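Replicative DNA helicase (Mycobacterium chimaera, PDB 6RIX) probably unwinds duplex DNA at the replication fork using ATP, the crystallised portion having the hallmarks of an intein that splices itself out of the helicase. Local coordinates at residues 68-73 with 83-88. Sequence-based numbering, arbitrary orientation.
Sequences PTSGGI and ADRIVV
Backbone bonds on both flanks of T69 and I86 join 68-73 to 83-88. V87 N donates to P68 O and S70 N to R85 O, both at 3.0 Å. The two acceptors also take CA-H...O contacts, I86 CA to P68 O and T69 CA to R85 O, the latter at 3.1 Å. A water donates to T69 O and V87 O, bridging the two segments beside the direct bonds.

This is a single antiparallel bridge, with T69 and I86 as its non-hydrogen-bonded pair. It sets the 66-75 hairpin, which turns through a type I turn at T69-G72, against strand 85-87; the other edge of that strand pairs with 107-117. The all-beta architecture and sequence are consistent with the HINT fold of inteins.

Within the turn, T69 OG1 lies between its own N and carbonyl carbon (chi1 82°), where it accepts from G71 N in an ST turn and donates to G72 O at 2.6 Å.

At the exposed end, S70 OG sits over one face of the R85 guanidinium and receives a weak bond from R85 N (3.5 Å).

V87 CG2 packs against the T69-S70 peptide, 3.3 Å from T69 C. In an apolar contact, P68 CG meets I86 CG2 at 4.1 Å, and I86 continues onto W67, V109 and V141.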
loop_
_atom_site.group_PDB
_atom_site.type_symbol
_atom_site.label_atom_id
_atom_site.label_comp_id
_atom_site.label_asym_id
_atom_site.label_seq_id
_atom_site.Cartn_x
_atom_site.Cartn_y
_atom_site.Cartn_z
ATOM N N PRO A 68 7.910 2.093 -0.897
ATOM C CA PRO A 68 9.298 2.163 -0.417
ATOM C C PRO A 68 10.100 0.969 -0.918
ATOM O O PRO A 68 9.903 -0.165 -0.470
ATOM C CB PRO A 68 9.133 2.136 1.110
ATOM C CG PRO A 68 7.877 1.295 1.325
ATOM C CD PRO A 68 6.983 1.573 0.130
ATOM N N THR A 69 11.029 1.221 -1.835
ATOM C CA THR A 69 11.829 0.135 -2.394
ATOM C C THR A 69 13.311 0.288 -2.072
ATOM O O THR A 69 13.774 1.320 -1.571
ATOM C CB THR A 69 11.667 0.023 -3.919
ATOM O OG1 THR A 69 12.523 0.971 -4.560
ATOM C CG2 THR A 69 10.236 0.262 -4.320
ATOM N N SER A 70 14.051 -0.779 -2.414
ATOM C CA SER A 70 15.494 -0.843 -2.216
ATOM C C SER A 70 16.229 0.280 -2.938
ATOM O O SER A 70 17.349 0.629 -2.554
ATOM C CB SER A 70 16.016 -2.199 -2.713
ATOM O OG SER A 70 15.276 -2.627 -3.860
ATOM N N GLY A 71 15.631 0.843 -3.982
ATOM C CA GLY A 71 16.280 1.878 -4.764
ATOM C C GLY A 71 15.596 3.224 -4.645
ATOM O O GLY A 71 15.794 4.101 -5.491
ATOM N N GLY A 72 14.806 3.396 -3.591
ATOM C CA GLY A 72 14.091 4.623 -3.316
ATOM C C GLY A 72 12.597 4.492 -3.539
ATOM O O GLY A 72 12.040 3.399 -3.666
ATOM N N ILE A 73 11.936 5.645 -3.593
ATOM C CA ILE A 73 10.498 5.664 -3.817
ATOM C C ILE A 73 10.193 5.291 -5.262
ATOM O O ILE A 73 10.863 5.746 -6.198
ATOM C CB ILE A 73 9.928 7.047 -3.474
ATOM C CG1 ILE A 73 10.259 7.396 -2.023
ATOM C CG2 ILE A 73 8.418 7.064 -3.708
ATOM C CD1 ILE A 73 10.127 8.872 -1.713
ATOM N N ALA A 83 12.716 -7.635 -9.399
ATOM C CA ALA A 83 13.868 -6.808 -9.064
ATOM C C ALA A 83 13.610 -5.988 -7.809
ATOM O O ALA A 83 14.373 -6.065 -6.843
ATOM C CB ALA A 83 14.223 -5.877 -10.224
ATOM N N ASP A 84 12.547 -5.191 -7.815
ATOM C CA ASP A 84 12.301 -4.294 -6.697
ATOM C C ASP A 84 11.934 -5.079 -5.446
ATOM O O ASP A 84 11.247 -6.101 -5.508
ATOM C CB ASP A 84 11.192 -3.306 -7.044
ATOM C CG ASP A 84 11.689 -2.164 -7.919
ATOM O OD1 ASP A 84 12.857 -1.764 -7.752
ATOM O OD2 ASP A 84 10.924 -1.674 -8.776
ATOM N N ARG A 85 12.429 -4.611 -4.309
ATOM C CA ARG A 85 12.083 -5.163 -3.009
ATOM C C ARG A 85 11.520 -4.038 -2.165
ATOM O O ARG A 85 12.011 -2.909 -2.235
ATOM C CB ARG A 85 13.302 -5.777 -2.301
ATOM C CG ARG A 85 14.086 -6.777 -3.145
ATOM C CD ARG A 85 15.402 -7.144 -2.476
ATOM N NE ARG A 85 16.534 -7.083 -3.399
ATOM C CZ ARG A 85 17.541 -6.215 -3.301
ATOM N NH1 ARG A 85 17.562 -5.319 -2.323
ATOM N NH2 ARG A 85 18.529 -6.245 -4.188
ATOM N N ILE A 86 10.475 -4.339 -1.401
ATOM C CA ILE A 86 9.910 -3.389 -0.445
ATOM C C ILE A 86 10.786 -3.404 0.800
ATOM O O ILE A 86 10.977 -4.458 1.412
ATOM C CB ILE A 86 8.465 -3.755 -0.096
ATOM C CG1 ILE A 86 7.602 -3.750 -1.363
ATOM C CG2 ILE A 86 7.917 -2.813 0.992
ATOM C CD1 ILE A 86 7.390 -2.375 -1.945
ATOM N N VAL A 87 11.338 -2.244 1.155
ATOM C CA VAL A 87 12.241 -2.106 2.290
ATOM C C VAL A 87 11.895 -0.812 3.006
ATOM O O VAL A 87 11.519 0.186 2.380
ATOM C CB VAL A 87 13.728 -2.072 1.880
ATOM C CG1 VAL A 87 14.170 -3.387 1.286
ATOM C CG2 VAL A 87 13.995 -0.916 0.938
ATOM N N VAL A 88 12.059 -0.820 4.323
ATOM C CA VAL A 88 11.852 0.362 5.147
ATOM C C VAL A 88 13.129 0.611 5.929
ATOM O O VAL A 88 13.602 -0.277 6.650
ATOM C CB VAL A 88 10.657 0.192 6.093
ATOM C CG1 VAL A 88 10.479 1.444 6.937
ATOM C CG2 VAL A 88 9.402 -0.133 5.296
HETATM O O HOH W 1 12.575 2.459 0.906
#